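Local coordinates for spectinomycin 9-adenylyltransferase (PDB 6SXJ), which catalyses transfer of AMP from ATP to spectinomycin, giving 9-O-adenylylspectinomycin and diphosphate, and so makes bacteria resistant to this antibiotic but not to streptomycin, at residues Thr30-Ser35 / Lys142-Asn147; Leu47-Val52 / Arg83-Thr88; Ile64-Ile69 / Phe106-Trp111; His100-Glu105 / Ser128-Met133. One frame throughout, in Å; residues are numbered along the deposited sequence.

Interaction 1 of 4, residues Thr30-Ser35 / Lys142-Asn147; sequences TYMFGS and KRIYGN
Thr30 O takes two hydrogens from successive residues of the neighbouring strand. Ile144 N lies 2.9 Å from Thr30 O and almost in line with the carbonyl (C=O...N 167°), while Tyr145 N reaches Thr30 O at 3.3 Å with a more bent N-H, on a lone pair. Thr30 N in turn gives its hydrogen to Tyr145 O at 2.8 Å. Two residues facing one make this a classic beta bulge, set in the antiparallel pairing by which strand 142-144 joins strand 27-33 in the mixed sheet of the nucleotidyltransferase fold. Beyond the bulge the pairing is regular: Met32 N donates to Lys142 O and Lys142 N to Met32 O, and Lys142 O also receives the CA-H of Tyr31. Beside Thr30, the chi1 of Ile144 (70°) sets CG1 between the backbone N and the carbonyl carbon, 3.2 Å from Thr30 O. Ile144 CD1 then meets Thr30 CG2 and Met32 CG, each at 3.8 Å. On the face opposite Thr30 and Met32, Tyr31 CD2 and CE2 rest against Arg143 CB and CG. Tyr31 OH is hydrogen-bonded to Tyr148 O, and Arg143 NH1 makes a weak hydrogen bond to Gly146 O.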
# COMPACT_ATOMS: atom_id res chain seq x y z
N THR A 30 -11.54 -12.36 2.61
CA THR A 30 -10.25 -12.13 1.98
C THR A 30 -10.50 -11.34 0.71
O THR A 30 -11.20 -11.81 -0.19
CB THR A 30 -9.52 -13.44 1.67
OG1 THR A 30 -9.59 -14.31 2.81
CG2 THR A 30 -8.07 -13.17 1.36
N TYR A 31 -9.93 -10.13 0.63
CA TYR A 31 -10.13 -9.26 -0.52
C TYR A 31 -8.79 -8.85 -1.09
O TYR A 31 -7.81 -8.70 -0.35
CB TYR A 31 -10.96 -8.02 -0.14
CG TYR A 31 -12.20 -8.35 0.66
CD1 TYR A 31 -12.13 -8.52 2.03
CD2 TYR A 31 -13.42 -8.54 0.03
CE1 TYR A 31 -13.24 -8.85 2.76
CE2 TYR A 31 -14.55 -8.87 0.77
CZ TYR A 31 -14.46 -9.02 2.13
OH TYR A 31 -15.57 -9.35 2.86
N MET A 32 -8.75 -8.66 -2.40
CA MET A 32 -7.62 -8.04 -3.07
C MET A 32 -8.03 -6.66 -3.57
O MET A 32 -9.20 -6.42 -3.90
CB MET A 32 -7.11 -8.90 -4.21
CG MET A 32 -6.88 -10.35 -3.83
SD MET A 32 -5.71 -11.18 -4.96
CE MET A 32 -6.41 -11.02 -6.51
N PHE A 33 -7.08 -5.74 -3.59
CA PHE A 33 -7.35 -4.37 -4.00
C PHE A 33 -6.09 -3.79 -4.64
O PHE A 33 -5.06 -4.47 -4.76
CB PHE A 33 -7.81 -3.52 -2.82
CG PHE A 33 -6.75 -3.31 -1.77
CD1 PHE A 33 -6.48 -4.29 -0.83
CD2 PHE A 33 -6.02 -2.13 -1.73
CE1 PHE A 33 -5.51 -4.11 0.13
CE2 PHE A 33 -5.04 -1.94 -0.75
CZ PHE A 33 -4.79 -2.93 0.17
N GLY A 34 -6.17 -2.54 -5.06
CA GLY A 34 -5.01 -1.84 -5.54
C GLY A 34 -4.84 -1.91 -7.04
O GLY A 34 -5.74 -2.27 -7.80
N SER A 35 -3.62 -1.57 -7.47
CA SER A 35 -3.33 -1.44 -8.90
C SER A 35 -3.75 -2.68 -9.68
O SER A 35 -4.21 -2.58 -10.82
CB SER A 35 -1.83 -1.17 -9.11
OG SER A 35 -1.06 -2.28 -8.67
N LYS A 142 -11.76 -7.05 -5.02
CA LYS A 142 -12.19 -8.37 -5.47
C LYS A 142 -12.29 -9.28 -4.26
O LYS A 142 -11.28 -9.54 -3.59
CB LYS A 142 -11.21 -8.95 -6.50
CG LYS A 142 -11.52 -10.39 -6.91
CD LYS A 142 -11.19 -10.63 -8.39
CE LYS A 142 -11.30 -12.10 -8.78
NZ LYS A 142 -12.67 -12.64 -8.54
N ARG A 143 -13.50 -9.76 -3.97
CA ARG A 143 -13.70 -10.72 -2.89
C ARG A 143 -13.28 -12.11 -3.38
O ARG A 143 -13.81 -12.60 -4.38
CB ARG A 143 -15.16 -10.73 -2.44
CG ARG A 143 -15.49 -11.83 -1.41
CD ARG A 143 -16.94 -11.77 -1.00
NE ARG A 143 -17.78 -11.79 -2.19
CZ ARG A 143 -18.08 -12.90 -2.86
NH1 ARG A 143 -17.62 -14.07 -2.43
NH2 ARG A 143 -18.83 -12.83 -3.95
N ILE A 144 -12.32 -12.72 -2.69
CA ILE A 144 -11.87 -14.07 -3.00
C ILE A 144 -12.20 -15.06 -1.90
O ILE A 144 -11.92 -16.26 -2.05
CB ILE A 144 -10.37 -14.10 -3.32
CG1 ILE A 144 -9.53 -13.85 -2.07
CG2 ILE A 144 -10.02 -13.07 -4.37
CD1 ILE A 144 -8.05 -13.64 -2.37
N TYR A 145 -12.77 -14.60 -0.79
CA TYR A 145 -13.33 -15.51 0.20
C TYR A 145 -14.20 -14.70 1.14
O TYR A 145 -13.86 -13.56 1.48
CB TYR A 145 -12.24 -16.24 1.00
CG TYR A 145 -12.83 -17.06 2.13
CD1 TYR A 145 -13.40 -18.29 1.89
CD2 TYR A 145 -12.84 -16.58 3.43
CE1 TYR A 145 -13.95 -19.04 2.91
CE2 TYR A 145 -13.39 -17.32 4.46
CZ TYR A 145 -13.95 -18.55 4.19
OH TYR A 145 -14.50 -19.31 5.19
N GLY A 146 -15.30 -15.31 1.58
CA GLY A 146 -16.14 -14.68 2.58
C GLY A 146 -17.57 -14.55 2.13
O GLY A 146 -17.86 -14.58 0.93
N ASN A 147 -18.49 -14.42 3.09
CA ASN A 147 -19.91 -14.35 2.78
C ASN A 147 -20.41 -12.93 2.58
O ASN A 147 -21.60 -12.75 2.28
CB ASN A 147 -20.73 -15.01 3.90
CG ASN A 147 -20.47 -16.50 4.03
OD1 ASN A 147 -20.13 -17.17 3.06
ND2 ASN A 147 -20.64 -17.03 5.24

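Interaction 2 of 4, residues Leu47-Val52 / Arg83-Thr88; sequences LDFLVV and RYIELT
Leu47-Leu50 pair in parallel with Ile85-Thr88, the strand axes 4.7 Å apart and 14° from parallel, and five hydrogen bonds alternate between them: Leu47 N to Tyr84 O, Glu86 N to Leu47 O, Phe49 N to Glu86 O, Thr88 N to Phe49 O and Val51 N to Thr88 O. These are the two strands of a beta-alpha-beta crossover whose connecting helix is 59-69, within the nucleotidyltransferase domain. The side chains divide between two faces. On the apolar one, Leu87 has CG anti to the backbone N (chi1 -174°), which brings CG to 3.9 Å from Phe49 CB; Leu87 CD1 meets Phe49 CB and Val51 CG2. Ile85 CG2 touches Phe49 CD1 at 4.0 Å, obliquely to the ring. Leu47 CG abuts Arg83 CD at 3.8 Å, where the two side chains cross at about a right angle, and the extended arginine carries on to Thr8 OG1 through NE and to Lys42 O and Ser45 O through NH1. Helix 8-23 covers this face with Ile12, Val15 and Leu19. On the other face Asp48 and Glu86 lie side by side and point the same way, their carboxylate planes turned 77° apart. Asp48 and Asp46 form the Asp-x-Asp sequence that in related nucleotidyltransferases holds metal ions, and Glu86 probably belongs to the same active site, as in related adenylyltransferases. Asp48 OD1 comes 4.1 Å from Glu86 OE2. Farther along the same face, a water donates to Phe49 O at 3.0 Å and lies 3.0 Å from Thr88 OG1.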
# COMPACT_ATOMS: atom_id res chain seq x y z
N LEU A 47 0.58 -7.88 -5.42
CA LEU A 47 -0.62 -8.53 -4.92
C LEU A 47 -0.95 -7.95 -3.54
O LEU A 47 -0.26 -8.25 -2.56
CB LEU A 47 -0.42 -10.04 -4.83
CG LEU A 47 -0.19 -10.83 -6.13
CD1 LEU A 47 0.10 -12.27 -5.77
CD2 LEU A 47 -1.42 -10.71 -7.01
N ASP A 48 -2.01 -7.15 -3.47
CA ASP A 48 -2.41 -6.44 -2.26
C ASP A 48 -3.65 -7.10 -1.68
O ASP A 48 -4.70 -7.14 -2.33
CB ASP A 48 -2.68 -4.97 -2.55
CG ASP A 48 -1.46 -4.22 -3.07
OD1 ASP A 48 -0.52 -4.02 -2.28
OD2 ASP A 48 -1.46 -3.82 -4.26
N PHE A 49 -3.55 -7.57 -0.44
CA PHE A 49 -4.64 -8.28 0.21
C PHE A 49 -5.11 -7.50 1.44
O PHE A 49 -4.29 -7.08 2.26
CB PHE A 49 -4.22 -9.68 0.64
CG PHE A 49 -3.86 -10.58 -0.50
CD1 PHE A 49 -2.55 -10.67 -0.95
CD2 PHE A 49 -4.82 -11.36 -1.10
CE1 PHE A 49 -2.22 -11.52 -1.97
CE2 PHE A 49 -4.50 -12.20 -2.13
CZ PHE A 49 -3.20 -12.27 -2.58
N LEU A 50 -6.43 -7.35 1.56
CA LEU A 50 -7.07 -6.90 2.79
C LEU A 50 -7.84 -8.07 3.38
O LEU A 50 -8.65 -8.70 2.68
CB LEU A 50 -8.00 -5.72 2.55
CG LEU A 50 -8.61 -5.08 3.79
CD1 LEU A 50 -7.55 -4.35 4.57
CD2 LEU A 50 -9.72 -4.14 3.39
N VAL A 51 -7.58 -8.38 4.64
CA VAL A 51 -8.19 -9.51 5.33
C VAL A 51 -8.91 -8.99 6.57
O VAL A 51 -8.38 -8.15 7.30
CB VAL A 51 -7.13 -10.57 5.72
CG1 VAL A 51 -7.77 -11.70 6.52
CG2 VAL A 51 -6.43 -11.11 4.49
N VAL A 52 -10.12 -9.49 6.80
CA VAL A 52 -10.95 -9.06 7.91
C VAL A 52 -11.22 -10.26 8.81
O VAL A 52 -11.59 -11.34 8.32
CB VAL A 52 -12.27 -8.43 7.43
CG1 VAL A 52 -13.09 -7.96 8.63
CG2 VAL A 52 -11.99 -7.28 6.48
N ARG A 83 5.73 -11.83 -7.60
CA ARG A 83 5.21 -10.52 -7.23
C ARG A 83 5.38 -10.30 -5.73
O ARG A 83 5.43 -11.25 -4.95
CB ARG A 83 3.74 -10.39 -7.61
CG ARG A 83 3.42 -10.87 -9.04
CD ARG A 83 1.92 -10.92 -9.28
NE ARG A 83 1.58 -11.16 -10.69
CZ ARG A 83 1.42 -10.20 -11.59
NH1 ARG A 83 1.57 -8.93 -11.25
NH2 ARG A 83 1.10 -10.52 -12.84
N TYR A 84 5.44 -9.03 -5.33
CA TYR A 84 5.39 -8.72 -3.91
C TYR A 84 4.00 -9.01 -3.37
O TYR A 84 3.00 -8.65 -4.00
CB TYR A 84 5.72 -7.24 -3.66
CG TYR A 84 7.16 -6.86 -3.89
CD1 TYR A 84 8.19 -7.43 -3.15
CD2 TYR A 84 7.49 -5.89 -4.82
CE1 TYR A 84 9.50 -7.07 -3.37
CE2 TYR A 84 8.78 -5.52 -5.04
CZ TYR A 84 9.79 -6.11 -4.31
OH TYR A 84 11.10 -5.72 -4.54
N ILE A 85 3.93 -9.64 -2.21
CA ILE A 85 2.68 -9.77 -1.47
C ILE A 85 2.67 -8.75 -0.33
O ILE A 85 3.61 -8.68 0.46
CB ILE A 85 2.51 -11.19 -0.91
CG1 ILE A 85 2.30 -12.20 -2.06
CG2 ILE A 85 1.32 -11.26 0.04
CD1 ILE A 85 2.35 -13.60 -1.60
N GLU A 86 1.60 -7.96 -0.26
CA GLU A 86 1.32 -7.07 0.85
C GLU A 86 -0.03 -7.48 1.41
O GLU A 86 -1.00 -7.60 0.65
CB GLU A 86 1.32 -5.62 0.39
CG GLU A 86 1.79 -4.61 1.40
CD GLU A 86 1.99 -3.26 0.74
OE1 GLU A 86 2.95 -3.12 -0.06
OE2 GLU A 86 1.18 -2.36 1.00
N LEU A 87 -0.09 -7.74 2.71
CA LEU A 87 -1.32 -8.22 3.33
C LEU A 87 -1.55 -7.53 4.65
O LEU A 87 -0.69 -7.58 5.53
CB LEU A 87 -1.26 -9.74 3.55
CG LEU A 87 -2.55 -10.39 4.06
CD1 LEU A 87 -2.79 -11.73 3.33
CD2 LEU A 87 -2.47 -10.63 5.54
N THR A 88 -2.73 -6.93 4.81
CA THR A 88 -3.15 -6.25 6.02
C THR A 88 -4.36 -6.95 6.61
O THR A 88 -5.26 -7.38 5.88
CB THR A 88 -3.51 -4.78 5.74
OG1 THR A 88 -2.38 -4.10 5.19
CG2 THR A 88 -3.97 -4.09 7.01
O HOH W 1 -2.44 -4.71 2.24

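Interaction 3 of 4, residues Ile64-Ile69 / Phe106-Trp111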
# COMPACT_ATOMS: atom_id res chain seq x y z
N ILE A 64 3.06 -17.56 12.35
CA ILE A 64 2.73 -18.55 11.32
C ILE A 64 2.51 -17.85 9.98
O ILE A 64 3.10 -18.22 8.96
CB ILE A 64 1.48 -19.35 11.72
CG1 ILE A 64 1.67 -20.01 13.08
CG2 ILE A 64 1.18 -20.40 10.66
CD1 ILE A 64 0.39 -20.65 13.61
N LEU A 65 1.65 -16.82 9.97
CA LEU A 65 1.39 -16.08 8.74
C LEU A 65 2.68 -15.58 8.12
O LEU A 65 2.91 -15.73 6.92
CB LEU A 65 0.45 -14.91 9.03
CG LEU A 65 -0.98 -15.26 9.45
CD1 LEU A 65 -1.81 -13.99 9.54
CD2 LEU A 65 -1.62 -16.26 8.47
N ILE A 66 3.55 -14.97 8.94
CA ILE A 66 4.82 -14.51 8.40
C ILE A 66 5.61 -15.68 7.84
O ILE A 66 6.22 -15.58 6.77
CB ILE A 66 5.63 -13.76 9.48
CG1 ILE A 66 4.91 -12.48 9.93
CG2 ILE A 66 7.01 -13.45 8.92
CD1 ILE A 66 5.46 -11.92 11.24
N GLN A 67 5.64 -16.79 8.57
CA GLN A 67 6.42 -17.94 8.14
C GLN A 67 5.88 -18.50 6.84
O GLN A 67 6.65 -18.80 5.92
CB GLN A 67 6.41 -19.02 9.22
CG GLN A 67 7.58 -19.00 10.18
CD GLN A 67 7.54 -20.16 11.16
OE1 GLN A 67 7.05 -21.24 10.83
NE2 GLN A 67 8.03 -19.94 12.37
N LYS A 68 4.56 -18.63 6.74
CA LYS A 68 3.96 -19.26 5.57
C LYS A 68 3.88 -18.31 4.38
O LYS A 68 3.91 -18.76 3.23
CB LYS A 68 2.57 -19.80 5.93
CG LYS A 68 2.59 -21.05 6.82
CD LYS A 68 3.64 -22.06 6.36
CE LYS A 68 3.78 -23.21 7.32
NZ LYS A 68 2.82 -24.30 7.01
N ILE A 69 3.78 -17.01 4.62
CA ILE A 69 3.71 -16.10 3.48
C ILE A 69 5.09 -15.85 2.88
O ILE A 69 5.22 -15.65 1.67
CB ILE A 69 3.03 -14.78 3.87
CG1 ILE A 69 1.57 -15.02 4.23
CG2 ILE A 69 3.14 -13.79 2.71
CD1 ILE A 69 0.80 -13.76 4.56
N PHE A 106 -2.36 -6.51 11.95
CA PHE A 106 -1.23 -7.28 11.44
C PHE A 106 -0.92 -6.78 10.05
O PHE A 106 -1.82 -6.36 9.31
CB PHE A 106 -1.54 -8.78 11.42
CG PHE A 106 -0.49 -9.61 10.75
CD1 PHE A 106 0.61 -10.05 11.45
CD2 PHE A 106 -0.61 -9.97 9.40
CE1 PHE A 106 1.59 -10.81 10.85
CE2 PHE A 106 0.37 -10.74 8.79
CZ PHE A 106 1.46 -11.16 9.51
N ILE A 107 0.36 -6.82 9.70
CA ILE A 107 0.80 -6.45 8.36
C ILE A 107 1.91 -7.41 7.94
O ILE A 107 2.91 -7.54 8.65
CB ILE A 107 1.29 -4.99 8.29
CG1 ILE A 107 1.96 -4.71 6.94
CG2 ILE A 107 2.26 -4.71 9.44
CD1 ILE A 107 0.96 -4.61 5.77
N TYR A 108 1.72 -8.07 6.80
CA TYR A 108 2.82 -8.68 6.07
C TYR A 108 3.27 -7.70 4.99
O TYR A 108 2.44 -7.20 4.22
CB TYR A 108 2.47 -10.01 5.41
CG TYR A 108 3.72 -10.62 4.80
CD1 TYR A 108 4.50 -11.53 5.51
CD2 TYR A 108 4.16 -10.23 3.54
CE1 TYR A 108 5.66 -12.05 4.98
CE2 TYR A 108 5.32 -10.75 3.00
CZ TYR A 108 6.07 -11.65 3.73
OH TYR A 108 7.23 -12.16 3.18
N GLY A 109 4.57 -7.44 4.95
CA GLY A 109 5.16 -6.54 3.97
C GLY A 109 6.65 -6.77 3.87
O GLY A 109 7.31 -6.99 4.89
N GLU A 110 7.20 -6.73 2.66
CA GLU A 110 8.60 -7.09 2.47
C GLU A 110 9.56 -6.05 3.03
O GLU A 110 10.69 -6.39 3.35
CB GLU A 110 8.89 -7.31 0.98
CG GLU A 110 8.30 -8.60 0.43
CD GLU A 110 8.82 -9.84 1.13
OE1 GLU A 110 10.00 -9.86 1.53
OE2 GLU A 110 8.03 -10.80 1.31
N TRP A 111 9.13 -4.78 3.14
CA TRP A 111 9.97 -3.78 3.80
C TRP A 111 10.24 -4.12 5.25
O TRP A 111 11.11 -3.49 5.87
CB TRP A 111 9.32 -2.39 3.71
CG TRP A 111 8.01 -2.29 4.44
CD1 TRP A 111 7.82 -1.86 5.71
CD2 TRP A 111 6.71 -2.61 3.92
NE1 TRP A 111 6.48 -1.90 6.03
CE2 TRP A 111 5.78 -2.36 4.95
CE3 TRP A 111 6.25 -3.09 2.69
CZ2 TRP A 111 4.42 -2.57 4.78
CZ3 TRP A 111 4.90 -3.30 2.53
CH2 TRP A 111 4.00 -3.04 3.57
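Ile69 lies on the ring of Tyr108, and the two side chains slide past each other in opposite directions. From Ile69 CB, 3.9 Å from Tyr108 CD1 and CE1, the isoleucine divides into two branches. Its CG2 stands 3.5 Å from the ring centroid and only 2° off the normal, a CH-pi contact over the middle of the face. The longer branch ends in CD1, which reaches back to Tyr108 CB at 4.2 Å. One turn earlier, helix 59-69 grips Phe106 from two directions: Leu65 CD1 is 4.0 Å above one face, offset toward the rim, while Ile66 CG1 comes in the ring plane at the edge, 3.7 Å from Phe106 CZ. Both aromatic residues have CG anti to the backbone N (chi1 173° in Phe106, -174° in Tyr108), and both start out toward the helix. The helix lies on the sheet nearly parallel to strand segment 106-108, with 9.4 Å between the axes, as a helix covering a sheet does in an alpha/beta fold. Strand 103-108 is itself paired with strand 85-91, through Phe106 with Ile89 and Tyr108 with Leu87. All five touching residues are buried and no hydrogen bond crosses between the segments, so the interface rests on contact between carbon surfaces, including the CH-pi approach of Ile69 CG2 to the Tyr108 ring.

Interaction 4 of 4, residues His100-Glu105 / Ser128-Met133; sequences HPPKQE and SDLTIM
Leu130, Pro102 and Ser128 give up the most surface to this contact, with His100 close behind. Leu130, on helix 130-139, lies obliquely across the ring of Pro102. Leu130 CG, anti to the backbone N (chi1 178°), comes to 4.0 Å from Pro102 CG; its CD2 branch meets Pro102 CG at 3.9 Å and Lys103 O at 3.8 Å, and it also touches Gln104 CB. Pro102 has a second neighbour on the helix: its CD lies 3.1 Å from Thr131 OG1, a close approach of a ring carbon to a hydroxyl oxygen. That same oxygen is hydrogen-bonded to His100 ND1 at 2.8 Å, in the plane of the imidazole, and either group could be the donor. Ser128 meets the same ring at its rim, with OG near the ring plane and 3.4 Å from His100 CE1. One face of the imidazole is covered from within its own segment, for Pro101, which follows a cis peptide bond, holds CB over the ring centre. Pro101 CB also rests 3.7 Å from Ser128 N, which brings the loop before strand 103-108 against the segment leading into helix 130-139. The polar end of Gln104 leaves the contact, OE1 being hydrogen-bonded to Asn127 ND2. In the wider fold the contact lies between the sheet and helix 159-173: Leu130 reaches Ile90 and Met133 reaches Thr88 on strand 85-91, strand 125-126 pairs with strand 103-108 alongside, and His100 packs against Asp161, Arg164 and Ala165 of helix 159-173.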
# COMPACT_ATOMS: atom_id res chain seq x y z
N HIS A 100 -10.18 8.00 12.69
CA HIS A 100 -8.88 8.15 12.06
C HIS A 100 -7.85 8.60 13.09
O HIS A 100 -8.10 9.56 13.83
CB HIS A 100 -8.94 9.16 10.93
CG HIS A 100 -7.62 9.45 10.30
ND1 HIS A 100 -7.02 8.58 9.41
CD2 HIS A 100 -6.77 10.49 10.45
CE1 HIS A 100 -5.86 9.08 9.03
NE2 HIS A 100 -5.68 10.24 9.64
N PRO A 101 -6.68 7.94 13.18
CA PRO A 101 -6.22 6.81 12.36
C PRO A 101 -6.78 5.46 12.84
O PRO A 101 -7.02 5.30 14.03
CB PRO A 101 -4.70 6.86 12.52
CG PRO A 101 -4.49 7.42 13.88
CD PRO A 101 -5.69 8.31 14.21
N PRO A 102 -6.99 4.52 11.93
CA PRO A 102 -7.65 3.26 12.31
C PRO A 102 -6.68 2.25 12.90
O PRO A 102 -5.46 2.34 12.77
CB PRO A 102 -8.24 2.76 10.98
CG PRO A 102 -7.31 3.31 9.93
CD PRO A 102 -6.74 4.60 10.47
N LYS A 103 -7.26 1.26 13.57
CA LYS A 103 -6.49 0.18 14.16
C LYS A 103 -6.18 -0.90 13.13
O LYS A 103 -7.04 -1.29 12.32
CB LYS A 103 -7.25 -0.42 15.34
CG LYS A 103 -7.31 0.49 16.59
CD LYS A 103 -8.43 0.03 17.53
CE LYS A 103 -9.04 1.19 18.31
NZ LYS A 103 -10.54 1.08 18.42
N GLN A 104 -4.95 -1.39 13.18
CA GLN A 104 -4.41 -2.38 12.26
C GLN A 104 -3.86 -3.54 13.08
O GLN A 104 -2.99 -3.33 13.93
CB GLN A 104 -3.31 -1.75 11.39
CG GLN A 104 -2.50 -2.75 10.56
CD GLN A 104 -1.43 -2.08 9.72
OE1 GLN A 104 -1.74 -1.34 8.78
NE2 GLN A 104 -0.17 -2.32 10.06
N GLU A 105 -4.35 -4.75 12.81
CA GLU A 105 -4.03 -5.91 13.63
C GLU A 105 -2.74 -6.60 13.22
O GLU A 105 -2.09 -7.24 14.06
CB GLU A 105 -5.17 -6.93 13.55
CG GLU A 105 -4.84 -8.29 14.16
CD GLU A 105 -4.79 -8.24 15.68
OE1 GLU A 105 -5.14 -7.20 16.24
OE2 GLU A 105 -4.42 -9.25 16.31
N SER A 128 -2.34 5.67 9.97
CA SER A 128 -3.08 6.66 9.21
C SER A 128 -3.17 6.29 7.74
O SER A 128 -4.16 6.62 7.07
CB SER A 128 -2.42 8.03 9.37
OG SER A 128 -2.58 8.80 8.19
N ASP A 129 -2.16 5.59 7.21
CA ASP A 129 -2.19 5.22 5.80
C ASP A 129 -3.28 4.21 5.50
O ASP A 129 -3.79 4.16 4.37
CB ASP A 129 -0.83 4.66 5.38
CG ASP A 129 0.18 5.75 5.07
OD1 ASP A 129 -0.24 6.82 4.58
OD2 ASP A 129 1.38 5.54 5.31
N LEU A 130 -3.66 3.40 6.48
CA LEU A 130 -4.72 2.42 6.28
C LEU A 130 -6.05 3.08 5.95
O LEU A 130 -6.92 2.45 5.34
CB LEU A 130 -4.85 1.54 7.52
CG LEU A 130 -5.95 0.48 7.51
CD1 LEU A 130 -5.74 -0.55 6.41
CD2 LEU A 130 -6.01 -0.18 8.87
N THR A 131 -6.23 4.34 6.34
CA THR A 131 -7.46 5.03 5.96
C THR A 131 -7.55 5.20 4.45
O THR A 131 -8.66 5.19 3.89
CB THR A 131 -7.53 6.40 6.66
OG1 THR A 131 -7.79 6.20 8.05
CG2 THR A 131 -8.65 7.25 6.06
N ILE A 132 -6.42 5.40 3.78
CA ILE A 132 -6.44 5.52 2.32
C ILE A 132 -6.64 4.15 1.68
O ILE A 132 -7.27 4.05 0.62
CB ILE A 132 -5.13 6.17 1.85
CG1 ILE A 132 -4.84 7.43 2.66
CG2 ILE A 132 -5.19 6.50 0.38
CD1 ILE A 132 -3.44 7.97 2.49
N MET A 133 -6.11 3.10 2.31
CA MET A 133 -6.29 1.75 1.79
C MET A 133 -7.75 1.32 1.89
O MET A 133 -8.35 0.89 0.90
CB MET A 133 -5.39 0.79 2.56
CG MET A 133 -3.95 1.26 2.67
SD MET A 133 -2.93 0.19 3.69
CE MET A 133 -3.54 -1.44 3.25

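All four interactions meet on one mixed sheet. Interactions 1 and 2, with centres 9 Å apart, are joined directly, Tyr31 O lying 2.7 Å from Leu50 N and Phe33 N 3.0 Å from Asp48 O. Interaction 3, also centred 9 Å from interaction 2, extends the sheet through Leu87 O and Tyr108 N, 2.8 Å apart. Helices 8-23 and 59-69 cover one face, whereas interaction 4 brings helix 130-139 to the other, where Met133 CE comes 3.5 Å from Thr88 OG1 and 3.6 Å from Phe33 CZ. This second face also carries Asp48 and Glu86, probably part of the active site as in related nucleotidyltransferases, with Gly34-Ser35 following strand 27-33 nearby.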